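Local structure of DUF5624 domain-containing protein (Legionella pneumophila subsp. pneumophila, 4JX2) at residues L98-M102 with Q241-I246; Y184-M188 with Y219-Y223; M227-M232 with F369-L373; W253-V258 with L286-L291; N267-G271 with P380-L384. The protein is of unknown function but is a putative secreted protein that combines many helices with a small mixed beta sheet, found here as a two-chain assembly. All coordinates share one frame; numbering follows the deposited sequence.

Contact 1. Residues L98-M102 with Q241-I246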
# COMPACT_ATOMS: atom_id res chain seq x y z
N LEU A 98 9.04 -12.96 21.49
CA LEU A 98 7.64 -13.35 21.28
C LEU A 98 7.41 -13.76 19.82
O LEU A 98 7.95 -13.14 18.91
CB LEU A 98 6.73 -12.15 21.65
CG LEU A 98 5.21 -12.35 21.65
CD1 LEU A 98 4.57 -11.60 22.79
CD2 LEU A 98 4.58 -11.94 20.31
N LYS A 99 6.57 -14.80 19.63
CA LYS A 99 6.11 -15.31 18.34
C LYS A 99 4.66 -15.71 18.54
O LYS A 99 4.38 -16.65 19.28
CB LYS A 99 6.99 -16.48 17.83
CG LYS A 99 6.51 -17.10 16.51
CD LYS A 99 7.61 -17.92 15.85
CE LYS A 99 7.31 -19.40 15.80
NZ LYS A 99 8.35 -20.15 15.04
N GLN A 100 3.72 -14.95 17.94
CA GLN A 100 2.29 -15.20 18.10
C GLN A 100 1.52 -15.01 16.78
O GLN A 100 1.69 -13.99 16.13
CB GLN A 100 1.73 -14.25 19.18
CG GLN A 100 0.23 -14.36 19.47
CD GLN A 100 -0.18 -15.51 20.34
OE1 GLN A 100 0.63 -16.11 21.04
NE2 GLN A 100 -1.47 -15.80 20.35
N LEU A 101 0.60 -15.93 16.47
CA LEU A 101 -0.29 -15.82 15.33
C LEU A 101 -1.45 -14.85 15.63
O LEU A 101 -2.18 -15.03 16.62
CB LEU A 101 -0.80 -17.20 14.93
CG LEU A 101 0.13 -17.97 14.02
CD1 LEU A 101 -0.04 -19.44 14.21
CD2 LEU A 101 -0.09 -17.57 12.56
N MSE A 102 -1.62 -13.82 14.79
CA MSE A 102 -2.65 -12.78 14.95
C MSE A 102 -3.98 -13.18 14.28
O MSE A 102 -5.01 -12.52 14.47
CB MSE A 102 -2.11 -11.42 14.43
CG MSE A 102 -1.08 -10.81 15.35
SE MSE A 102 -1.82 -10.41 17.16
CE MSE A 102 -1.60 -12.03 18.06
N GLN A 241 -5.19 -12.81 23.57
CA GLN A 241 -4.08 -13.77 23.58
C GLN A 241 -2.73 -13.05 23.45
O GLN A 241 -1.77 -13.38 24.17
CB GLN A 241 -4.26 -14.81 22.49
CG GLN A 241 -5.29 -15.88 22.84
CD GLN A 241 -4.96 -16.74 24.03
OE1 GLN A 241 -5.78 -16.92 24.92
NE2 GLN A 241 -3.77 -17.32 24.07
N LEU A 242 -2.66 -12.04 22.57
CA LEU A 242 -1.46 -11.25 22.41
C LEU A 242 -1.16 -10.40 23.66
O LEU A 242 -0.00 -10.35 24.10
CB LEU A 242 -1.51 -10.34 21.19
CG LEU A 242 -0.15 -9.73 20.89
CD1 LEU A 242 0.89 -10.82 20.57
CD2 LEU A 242 -0.22 -8.70 19.83
N HIS A 243 -2.18 -9.71 24.21
CA HIS A 243 -1.97 -8.89 25.38
C HIS A 243 -1.41 -9.76 26.52
O HIS A 243 -0.44 -9.35 27.15
CB HIS A 243 -3.25 -8.15 25.78
CG HIS A 243 -3.11 -7.41 27.07
ND1 HIS A 243 -3.43 -8.00 28.28
CD2 HIS A 243 -2.61 -6.18 27.30
CE1 HIS A 243 -3.17 -7.09 29.21
NE2 HIS A 243 -2.66 -5.98 28.67
N SER A 244 -1.96 -10.97 26.74
CA SER A 244 -1.49 -11.86 27.80
C SER A 244 0.02 -12.18 27.64
O SER A 244 0.77 -12.13 28.62
CB SER A 244 -2.31 -13.15 27.83
OG SER A 244 -3.68 -12.96 28.14
N LYS A 245 0.45 -12.44 26.38
CA LYS A 245 1.83 -12.77 26.03
C LYS A 245 2.76 -11.55 26.10
O LYS A 245 3.80 -11.66 26.75
CB LYS A 245 1.91 -13.40 24.64
CG LYS A 245 1.89 -14.91 24.64
CD LYS A 245 2.67 -15.42 23.42
CE LYS A 245 2.80 -16.92 23.32
NZ LYS A 245 3.72 -17.31 22.21
N ILE A 246 2.40 -10.41 25.45
CA ILE A 246 3.20 -9.17 25.39
C ILE A 246 3.34 -8.47 26.77
O ILE A 246 4.34 -7.80 27.01
CB ILE A 246 2.63 -8.21 24.33
CG1 ILE A 246 3.74 -7.36 23.69
CG2 ILE A 246 1.45 -7.37 24.86
CD1 ILE A 246 3.34 -6.66 22.48

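Contact 2. Residues Y184-M188 with Y219-Y223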
# COMPACT_ATOMS: atom_id res chain seq x y z
N TYR A 184 -28.34 -21.25 17.43
CA TYR A 184 -29.28 -20.38 16.72
C TYR A 184 -28.85 -20.16 15.25
O TYR A 184 -29.68 -20.23 14.34
CB TYR A 184 -29.38 -19.01 17.44
CG TYR A 184 -30.25 -18.01 16.71
CD1 TYR A 184 -31.64 -18.12 16.73
CD2 TYR A 184 -29.69 -16.97 15.97
CE1 TYR A 184 -32.45 -17.20 16.06
CE2 TYR A 184 -30.48 -16.05 15.28
CZ TYR A 184 -31.86 -16.16 15.34
OH TYR A 184 -32.66 -15.28 14.67
N ALA A 185 -27.54 -19.86 15.05
CA ALA A 185 -26.94 -19.60 13.75
C ALA A 185 -27.06 -20.83 12.85
O ALA A 185 -27.52 -20.70 11.71
CB ALA A 185 -25.49 -19.21 13.91
N CYS A 186 -26.70 -22.02 13.36
CA CYS A 186 -26.79 -23.27 12.60
C CYS A 186 -28.24 -23.57 12.23
O CYS A 186 -28.53 -23.89 11.08
CB CYS A 186 -26.17 -24.43 13.37
SG CYS A 186 -24.38 -24.29 13.59
N SER A 187 -29.15 -23.42 13.20
CA SER A 187 -30.58 -23.66 13.02
C SER A 187 -31.17 -22.70 11.95
O SER A 187 -31.89 -23.14 11.06
CB SER A 187 -31.29 -23.51 14.36
OG SER A 187 -32.67 -23.82 14.25
N MSE A 188 -30.84 -21.40 12.04
CA MSE A 188 -31.32 -20.38 11.11
C MSE A 188 -30.81 -20.66 9.69
O MSE A 188 -31.63 -20.83 8.78
CB MSE A 188 -30.88 -19.00 11.60
CG MSE A 188 -31.29 -17.89 10.69
SE MSE A 188 -30.88 -16.19 11.51
CE MSE A 188 -32.07 -15.07 10.47
N TYR A 219 -36.79 -16.92 12.87
CA TYR A 219 -35.50 -16.52 13.41
C TYR A 219 -35.41 -14.97 13.40
O TYR A 219 -34.83 -14.38 12.49
CB TYR A 219 -34.37 -17.20 12.60
CG TYR A 219 -34.45 -18.71 12.64
CD1 TYR A 219 -33.92 -19.42 13.71
CD2 TYR A 219 -35.06 -19.43 11.61
CE1 TYR A 219 -34.00 -20.82 13.76
CE2 TYR A 219 -35.13 -20.83 11.65
CZ TYR A 219 -34.61 -21.51 12.73
OH TYR A 219 -34.70 -22.89 12.79
N PRO A 220 -36.02 -14.30 14.42
CA PRO A 220 -36.10 -12.83 14.41
C PRO A 220 -34.78 -12.07 14.56
O PRO A 220 -34.74 -10.92 14.11
CB PRO A 220 -37.03 -12.51 15.59
CG PRO A 220 -36.97 -13.69 16.45
CD PRO A 220 -36.82 -14.85 15.53
N ILE A 221 -33.74 -12.66 15.18
CA ILE A 221 -32.44 -12.00 15.28
C ILE A 221 -31.79 -12.12 13.89
O ILE A 221 -31.57 -13.24 13.42
CB ILE A 221 -31.53 -12.57 16.40
CG1 ILE A 221 -32.20 -12.48 17.78
CG2 ILE A 221 -30.16 -11.86 16.40
CD1 ILE A 221 -31.77 -13.61 18.75
N PRO A 222 -31.49 -11.00 13.20
CA PRO A 222 -30.85 -11.11 11.88
C PRO A 222 -29.56 -11.92 11.91
O PRO A 222 -28.84 -11.88 12.92
CB PRO A 222 -30.53 -9.65 11.52
CG PRO A 222 -31.48 -8.84 12.32
CD PRO A 222 -31.70 -9.59 13.60
N TYR A 223 -29.21 -12.60 10.79
CA TYR A 223 -27.91 -13.28 10.70
C TYR A 223 -26.79 -12.22 10.69
O TYR A 223 -25.67 -12.52 11.10
CB TYR A 223 -27.79 -14.21 9.49
CG TYR A 223 -26.70 -15.23 9.72
CD1 TYR A 223 -26.93 -16.36 10.50
CD2 TYR A 223 -25.40 -15.02 9.24
CE1 TYR A 223 -25.91 -17.27 10.78
CE2 TYR A 223 -24.37 -15.92 9.52
CZ TYR A 223 -24.63 -17.04 10.29
OH TYR A 223 -23.63 -17.94 10.56

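Contact 3. Residues M227-M232 with F369-L373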
# COMPACT_ATOMS: atom_id res chain seq x y z
N MSE A 227 -23.07 -12.32 12.40
CA MSE A 227 -21.82 -11.96 11.74
C MSE A 227 -21.02 -10.97 12.56
O MSE A 227 -19.83 -11.19 12.70
CB MSE A 227 -22.08 -11.41 10.34
CG MSE A 227 -22.36 -12.53 9.37
SE MSE A 227 -22.40 -11.95 7.57
CE MSE A 227 -24.19 -11.02 7.52
N ILE A 228 -21.66 -9.95 13.16
CA ILE A 228 -20.96 -8.97 14.00
C ILE A 228 -20.47 -9.65 15.30
O ILE A 228 -19.29 -9.51 15.64
CB ILE A 228 -21.82 -7.70 14.28
CG1 ILE A 228 -22.33 -7.02 12.96
CG2 ILE A 228 -21.07 -6.70 15.18
CD1 ILE A 228 -21.27 -6.80 11.76
N GLY A 229 -21.34 -10.41 15.97
CA GLY A 229 -21.02 -11.10 17.21
C GLY A 229 -19.81 -12.01 17.10
O GLY A 229 -18.89 -11.92 17.91
N THR A 230 -19.79 -12.84 16.05
CA THR A 230 -18.70 -13.78 15.77
C THR A 230 -17.41 -13.05 15.43
O THR A 230 -16.37 -13.45 15.94
CB THR A 230 -19.08 -14.74 14.64
OG1 THR A 230 -19.58 -14.00 13.53
CG2 THR A 230 -20.08 -15.76 15.07
N PHE A 231 -17.47 -11.98 14.60
CA PHE A 231 -16.29 -11.18 14.26
C PHE A 231 -15.69 -10.54 15.53
O PHE A 231 -14.47 -10.55 15.73
CB PHE A 231 -16.64 -10.09 13.21
CG PHE A 231 -16.72 -10.55 11.77
CD1 PHE A 231 -15.74 -11.38 11.24
CD2 PHE A 231 -17.73 -10.10 10.94
CE1 PHE A 231 -15.80 -11.77 9.89
CE2 PHE A 231 -17.82 -10.53 9.60
CZ PHE A 231 -16.84 -11.35 9.08
N MSE A 232 -16.58 -10.01 16.40
CA MSE A 232 -16.23 -9.41 17.69
C MSE A 232 -15.47 -10.40 18.58
O MSE A 232 -14.51 -10.01 19.23
CB MSE A 232 -17.50 -8.96 18.43
CG MSE A 232 -18.07 -7.66 17.95
SE MSE A 232 -17.00 -6.10 18.38
CE MSE A 232 -18.09 -4.69 17.57
N PHE A 369 -21.91 -1.28 12.68
CA PHE A 369 -21.07 -2.42 12.33
C PHE A 369 -21.55 -3.07 11.02
O PHE A 369 -20.71 -3.45 10.19
CB PHE A 369 -21.05 -3.41 13.50
CG PHE A 369 -20.48 -2.72 14.73
CD1 PHE A 369 -19.13 -2.36 14.78
CD2 PHE A 369 -21.30 -2.35 15.78
CE1 PHE A 369 -18.62 -1.66 15.87
CE2 PHE A 369 -20.79 -1.67 16.89
CZ PHE A 369 -19.45 -1.33 16.93
N LEU A 370 -22.87 -3.08 10.79
CA LEU A 370 -23.43 -3.59 9.53
C LEU A 370 -22.97 -2.72 8.35
O LEU A 370 -22.56 -3.27 7.32
CB LEU A 370 -24.97 -3.66 9.59
CG LEU A 370 -25.56 -4.66 10.60
CD1 LEU A 370 -26.99 -4.81 10.37
CD2 LEU A 370 -24.92 -6.04 10.46
N MSE A 371 -22.96 -1.38 8.55
CA MSE A 371 -22.48 -0.40 7.58
C MSE A 371 -20.99 -0.63 7.29
O MSE A 371 -20.56 -0.64 6.13
CB MSE A 371 -22.74 1.00 8.10
CG MSE A 371 -24.21 1.38 8.09
SE MSE A 371 -24.41 3.26 8.53
CE MSE A 371 -24.77 3.15 10.27
N ARG A 372 -20.22 -0.91 8.34
CA ARG A 372 -18.79 -1.15 8.23
C ARG A 372 -18.52 -2.51 7.59
O ARG A 372 -17.55 -2.63 6.83
CB ARG A 372 -18.11 -1.01 9.60
CG ARG A 372 -16.61 -0.90 9.53
CD ARG A 372 -16.10 0.31 8.77
NE ARG A 372 -14.65 0.46 8.98
CZ ARG A 372 -14.12 1.07 10.03
NH1 ARG A 372 -14.90 1.63 10.94
NH2 ARG A 372 -12.80 1.14 10.16
N LEU A 373 -19.38 -3.53 7.85
CA LEU A 373 -19.26 -4.85 7.24
C LEU A 373 -19.44 -4.74 5.72
O LEU A 373 -18.63 -5.31 4.98
CB LEU A 373 -20.30 -5.81 7.83
CG LEU A 373 -20.44 -7.22 7.21
CD1 LEU A 373 -19.11 -8.00 7.26
CD2 LEU A 373 -21.52 -7.99 7.91

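Contact 4. Residues W253-V258 with L286-L291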
# COMPACT_ATOMS: atom_id res chain seq x y z
N TRP A 253 8.57 0.99 24.73
CA TRP A 253 7.68 1.49 23.68
C TRP A 253 8.17 2.77 22.98
O TRP A 253 8.12 2.78 21.76
CB TRP A 253 6.25 1.66 24.17
CG TRP A 253 5.58 0.34 24.43
CD1 TRP A 253 5.33 -0.23 25.64
CD2 TRP A 253 5.14 -0.61 23.44
NE1 TRP A 253 4.72 -1.46 25.47
CE2 TRP A 253 4.57 -1.70 24.13
CE3 TRP A 253 5.12 -0.61 22.03
CZ2 TRP A 253 4.01 -2.80 23.47
CZ3 TRP A 253 4.54 -1.69 21.37
CH2 TRP A 253 4.02 -2.78 22.08
N PRO A 254 8.68 3.84 23.65
CA PRO A 254 9.11 5.03 22.88
C PRO A 254 10.21 4.75 21.83
O PRO A 254 10.34 5.52 20.88
CB PRO A 254 9.63 5.98 23.95
CG PRO A 254 8.98 5.54 25.19
CD PRO A 254 8.85 4.07 25.10
N HIS A 255 10.97 3.63 21.99
CA HIS A 255 12.06 3.25 21.11
C HIS A 255 11.79 2.02 20.26
O HIS A 255 12.67 1.59 19.51
CB HIS A 255 13.35 3.05 21.90
CG HIS A 255 13.85 4.33 22.47
ND1 HIS A 255 13.89 4.54 23.83
CD2 HIS A 255 14.25 5.46 21.84
CE1 HIS A 255 14.35 5.76 23.99
NE2 HIS A 255 14.58 6.36 22.81
N ALA A 256 10.56 1.48 20.34
CA ALA A 256 10.12 0.32 19.55
C ALA A 256 10.13 0.66 18.04
O ALA A 256 9.99 1.82 17.66
CB ALA A 256 8.73 -0.13 19.99
N LYS A 257 10.38 -0.35 17.21
CA LYS A 257 10.44 -0.24 15.77
C LYS A 257 9.39 -1.20 15.20
O LYS A 257 9.59 -2.40 15.27
CB LYS A 257 11.88 -0.57 15.29
CG LYS A 257 12.93 0.39 15.85
CD LYS A 257 14.34 -0.12 15.72
CE LYS A 257 15.33 0.99 16.02
NZ LYS A 257 16.73 0.49 16.03
N VAL A 258 8.23 -0.67 14.73
CA VAL A 258 7.11 -1.51 14.26
C VAL A 258 7.07 -1.56 12.73
O VAL A 258 7.05 -0.52 12.06
CB VAL A 258 5.74 -1.10 14.88
CG1 VAL A 258 4.65 -2.08 14.49
CG2 VAL A 258 5.83 -1.03 16.40
N LEU A 286 -1.59 -1.10 23.02
CA LEU A 286 -0.61 -1.91 23.74
C LEU A 286 0.47 -1.04 24.37
O LEU A 286 0.85 -1.25 25.52
CB LEU A 286 0.05 -2.93 22.80
CG LEU A 286 -0.82 -4.08 22.28
CD1 LEU A 286 -0.09 -4.86 21.18
CD2 LEU A 286 -1.26 -5.00 23.39
N SER A 287 0.94 -0.03 23.62
CA SER A 287 1.98 0.90 24.04
C SER A 287 1.49 1.92 25.04
O SER A 287 2.30 2.71 25.52
CB SER A 287 2.54 1.64 22.83
OG SER A 287 1.72 2.73 22.43
N ASN A 288 0.15 1.96 25.30
CA ASN A 288 -0.53 2.94 26.15
C ASN A 288 -0.17 4.35 25.63
O ASN A 288 0.24 5.24 26.38
CB ASN A 288 -0.20 2.74 27.65
CG ASN A 288 -0.98 3.62 28.61
OD1 ASN A 288 -0.42 4.13 29.58
ND2 ASN A 288 -2.28 3.82 28.38
N ASN A 289 -0.26 4.49 24.30
CA ASN A 289 0.01 5.68 23.50
C ASN A 289 1.40 6.29 23.77
O ASN A 289 1.62 7.47 23.48
CB ASN A 289 -1.11 6.69 23.69
CG ASN A 289 -2.38 6.21 23.04
OD1 ASN A 289 -2.54 6.30 21.81
ND2 ASN A 289 -3.24 5.58 23.82
N LYS A 290 2.36 5.47 24.23
CA LYS A 290 3.73 5.89 24.50
C LYS A 290 4.61 5.70 23.23
O LYS A 290 5.73 6.21 23.19
CB LYS A 290 4.33 5.15 25.71
CG LYS A 290 3.61 5.40 27.04
CD LYS A 290 4.05 4.41 28.11
CE LYS A 290 3.46 4.73 29.48
NZ LYS A 290 4.40 4.41 30.60
N LEU A 291 4.09 5.00 22.21
CA LEU A 291 4.77 4.78 20.94
C LEU A 291 4.25 5.74 19.88
O LEU A 291 3.06 5.74 19.58
CB LEU A 291 4.65 3.32 20.45
CG LEU A 291 5.09 3.04 19.00
CD1 LEU A 291 6.62 3.01 18.86
CD2 LEU A 291 4.49 1.76 18.52

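Contact 5. Residues N267-G271 with P380-L384. With SO4 (sulfate ion), chain F.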
# COMPACT_ATOMS: atom_id res chain seq x y z
N ASN A 267 -6.55 -12.04 0.78
CA ASN A 267 -6.87 -10.63 0.52
C ASN A 267 -5.56 -9.87 0.31
O ASN A 267 -5.00 -9.27 1.24
CB ASN A 267 -7.72 -10.04 1.65
CG ASN A 267 -8.50 -8.85 1.24
OD1 ASN A 267 -8.23 -8.19 0.24
ND2 ASN A 267 -9.48 -8.50 2.03
N VAL A 268 -5.07 -9.94 -0.92
CA VAL A 268 -3.78 -9.41 -1.40
C VAL A 268 -3.77 -7.89 -1.61
O VAL A 268 -2.71 -7.35 -1.92
CB VAL A 268 -3.30 -10.13 -2.68
CG1 VAL A 268 -2.90 -11.57 -2.36
CG2 VAL A 268 -4.33 -10.09 -3.80
N SER A 269 -4.90 -7.20 -1.37
CA SER A 269 -5.02 -5.76 -1.55
C SER A 269 -5.39 -4.99 -0.29
O SER A 269 -5.50 -3.76 -0.35
CB SER A 269 -6.09 -5.48 -2.60
OG SER A 269 -7.33 -6.03 -2.19
N ALA A 270 -5.60 -5.68 0.84
CA ALA A 270 -6.11 -5.06 2.06
C ALA A 270 -5.06 -4.81 3.14
O ALA A 270 -4.04 -5.49 3.18
CB ALA A 270 -7.21 -5.92 2.63
N GLY A 271 -5.38 -3.87 4.05
CA GLY A 271 -4.56 -3.48 5.19
C GLY A 271 -3.17 -3.01 4.85
O GLY A 271 -2.21 -3.32 5.57
N PRO A 380 -11.61 -3.01 -1.81
CA PRO A 380 -10.40 -3.86 -1.91
C PRO A 380 -9.32 -3.53 -0.86
O PRO A 380 -8.54 -4.41 -0.50
CB PRO A 380 -9.88 -3.56 -3.31
CG PRO A 380 -10.42 -2.21 -3.67
CD PRO A 380 -11.78 -2.21 -3.04
N THR A 381 -9.28 -2.28 -0.38
CA THR A 381 -8.34 -1.78 0.63
C THR A 381 -8.63 -2.35 2.03
O THR A 381 -7.76 -2.33 2.88
CB THR A 381 -8.41 -0.24 0.69
OG1 THR A 381 -9.73 0.20 1.06
CG2 THR A 381 -7.99 0.40 -0.61
N GLU A 382 -9.85 -2.82 2.26
CA GLU A 382 -10.33 -3.32 3.56
C GLU A 382 -10.29 -4.83 3.71
O GLU A 382 -10.41 -5.59 2.74
CB GLU A 382 -11.78 -2.88 3.78
CG GLU A 382 -12.04 -1.39 3.65
CD GLU A 382 -11.10 -0.51 4.43
OE1 GLU A 382 -11.04 -0.64 5.68
OE2 GLU A 382 -10.40 0.30 3.79
N MSE A 383 -10.14 -5.25 4.96
CA MSE A 383 -10.19 -6.66 5.40
C MSE A 383 -11.48 -6.79 6.13
O MSE A 383 -11.90 -5.81 6.76
CB MSE A 383 -9.00 -7.01 6.33
CG MSE A 383 -7.81 -6.09 6.24
SE MSE A 383 -6.34 -6.68 7.33
CE MSE A 383 -6.58 -5.51 8.83
N LEU A 384 -12.12 -7.98 6.13
CA LEU A 384 -13.38 -8.13 6.91
C LEU A 384 -13.16 -7.86 8.42
O LEU A 384 -14.07 -7.35 9.05
CB LEU A 384 -14.07 -9.49 6.70
CG LEU A 384 -14.87 -9.66 5.40
CD1 LEU A 384 -15.56 -11.01 5.38
CD2 LEU A 384 -15.89 -8.52 5.18
S SO4 F . -11.11 -11.12 4.14
O1 SO4 F . -12.47 -10.75 3.77
O2 SO4 F . -10.51 -11.91 3.04
O3 SO4 F . -10.33 -9.90 4.36
O4 SO4 F . -11.10 -11.92 5.36

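Contact 1. Residues L98-M102 with Q241-I246
Strand 96-101, an outermost strand of the mixed sheet within this chain, lies against the C-terminal turns of helix 223-247, with L98 and Q100 meeting L242 and K245, and M102 meeting L242. Segments 98-101 and 241-246 run nearly antiparallel (174°), their axes 9.5 Å apart at closest approach. L242 sits in the middle. Its isobutyl group is crossed at about a right angle by L98, with L98 CD2 3.9 Å from L242 CD1, while the selenomethionine M102 folds its bent chain back so that M102 CE comes to 3.6 Å from L242 CB. The other methyl of L98 reaches the helix backbone, L98 CD1 lying 3.6 Å from I246 N. Q100 slides past L242 in the opposite sense; its CG stands anti to the backbone N (chi1 179°) and its CD turns at chi2, which brings the amide beside the aliphatic part of K245. K245 itself is extended beyond CG and carries its ammonium across to the strand, where K245 NZ donates to K99 O at 3.1 Å, from above the carbonyl plane. Behind L242 and I246 lie L87 and I89 of strand 86-90, and L286 closes over both. The chemistry is thus divided: a buried apolar layer of leucine, isoleucine and selenomethionine joins helix to sheet, and on its exposed side K245, a charged group, gives a hydrogen bond to a backbone carbonyl of the strand.

Contact 2. Residues Y184-M188 with Y219-Y223
Y219 lays its ring on the selenomethionine M188 in the tight half of this contact, between helix 175-197 and the loop leading into helix 223-247. M188 CA stands 3.6 Å from the Y219 ring centroid and almost on its normal, a CH-pi contact, and the extended M188 chain slides past Y219 in the opposite direction. The same ring turns an edge to the face of Y184, in an offset edge-to-face pair with centroids 5.7 Å apart and planes at 64°. The end of M188 runs on to the edge of the Y223 ring, with M188 SE 5.4 Å from its centroid, a Met-aromatic contact. Y223 also touches A185 and sends its own hydroxyl to I116 O. The loose side is at the prolines: P220, exposed, and P222 both point away from the helix and add little. Two tyrosine hydroxyls fix the loop. Y184 OH donates to I221 O at 2.6 Å, in the carbonyl plane and on a lone pair, and Y219 OH donates to S187 OG at 2.7 Å. S187 OG is bonded in turn to P427 O, and Y219 OH to N191 ND2, so buried tyrosine hydroxyls are satisfied inside an otherwise apolar, aromatic interface.

Contact 3. Residues M227-M232 with F369-L373
Helix segments 227-232 and 369-373 cross at close to a right angle (82°) with their axes 10.9 Å apart at closest approach, and I228 faces F369 where their CA atoms come nearest. I228 buries the most surface of any residue in the contact. Its first torsion (chi1 -55°) sends CG1 toward L370 and CG2 toward F369: I228 CG2 rests 3.7 Å from F369 CB, I228 CG1 lies 3.7 Å from L370 CD2, and the terminal CD1 lies against the F369 carbonyl and reaches L373. One turn on, the selenomethionine M232 bends at chi2 and lays its methyl over a face of F369, with M232 CE 3.7 Å from the ring centroid, a CH-pi contact. W391 meets the same phenylalanine edge-to-face. L373 fills the other end, its two methyls divided between neighbours: L373 CD1 is 3.7 Å from F231 CE2, and L373 CD2 is 4.1 Å from M227 CE. No hydrogen bond joins the two segments. L370 and L373 also touch I343 and F340 of the second subunit. The whole is a near-perpendicular helix-helix crossing, held by apolar side chains alone, in the helical part of the protein beside its subunit interface.

Contact 4. Residues W253-V258 with L286-L291
W253 spreads its indole over the end of helix 279-286, and S287 takes the centre of one face. S287 CA lies 3.5 Å from the centroid of the five-membered ring, 10° off the normal, a CH-pi contact. On the benzene side W253 CZ2 comes to 4.0 Å from L286 CB. The second centre is L291. A chi1 of 168° turns its isobutyl group in along segment 253-258, where CD1 lies between the W253 carbonyl and A256: L291 CD1 is 3.3 Å from W253 O and 3.9 Å from A256 CB. The other methyl, L291 CD2, is 3.8 Å from V258 CG2. Backbone meets backbone at P254, where P254 CA makes a CA-H...O contact of 3.6 Å with K290 O.

The next shell explains how S287 and L291 hold their places. The helix ends in a Schellman motif at N288, with positive phi, and a type I' turn from S287 to K290 brings the chain back. S287 OG receives L291 N at 3.3 Å, while K290 N reaches that oxygen weakly; the hydroxyl also pairs with Q284 O in the last turn. On the other segment A256 N is bonded to W253 O, which closes the 3-10 turn ahead of strand 257-262. Further out, I80 of the neighbouring strand packs on W253, A256 and V258, and I246 packs on W253. Helix 279-286 links strand 257-262 to the adjacent parallel strand 296-298, so this is the capped helix end of a beta-alpha-beta crossover, seated on the start of its first strand.

Contact 5. Residues N267-G271 with P380-L384
Two loops meet at the subunit interface, where N267 and the backbone N of L384 also hold a sulfate ion, probably from the crystallisation liquor. A type I beta turn from N267 to A270 presents the side chains of N267, S269 and A270 to the loop between helices 366-378 and 386-398. Three hydrogen bonds cross. S269 OG donates to P380 O at 2.6 Å, G271 N donates to T381 O at 3.1 Å, and N267 ND2 donates to E382 O at 3.1 Å. The first two donors stand above their carbonyl planes. A270 sets its methyl against the E382 carbonyl and the selenomethionine M383, with A270 CB 3.7 Å from M383 CG. The N267 amide nitrogen serves both the loop and the ion: a chi1 of -158° carries the amide toward 380-384 and the sulfate, and N267 ND2 gives a nearly straight bond of 2.8 Å to sulfate O3. R332 of the second subunit binds the same ion, so the anion sits between chains and its charge is probably balanced in part by R332. On the far side of the loop, E382 is held by S276 and N386 while T381 OG1 donates to E382 OE2. The backbone adds a further bond to the ion: L384 N donates to sulfate O3 at 3.2 Å.

Helix 223-247 runs through contacts 1 and 3, and contact 2 ends where it starts: contact 3 uses its first half and contact 1 its last turns, their centres 24 Å apart, and contact 2 adjoins contact 3 in sequence. Contact 1 touches contact 4 directly, with I246 CG2 3.9 Å from L286 CD2, so both belong to one apolar layer on the mixed sheet. Contact 2 lies across the chain's centre from contact 4, about 42 Å between centres. Contact 5, which holds the sulfate, meets contact 3 through L384, whose CD2 is 3.9 Å from L373 CD1; both of these contacts also touch the second subunit. No active site is known.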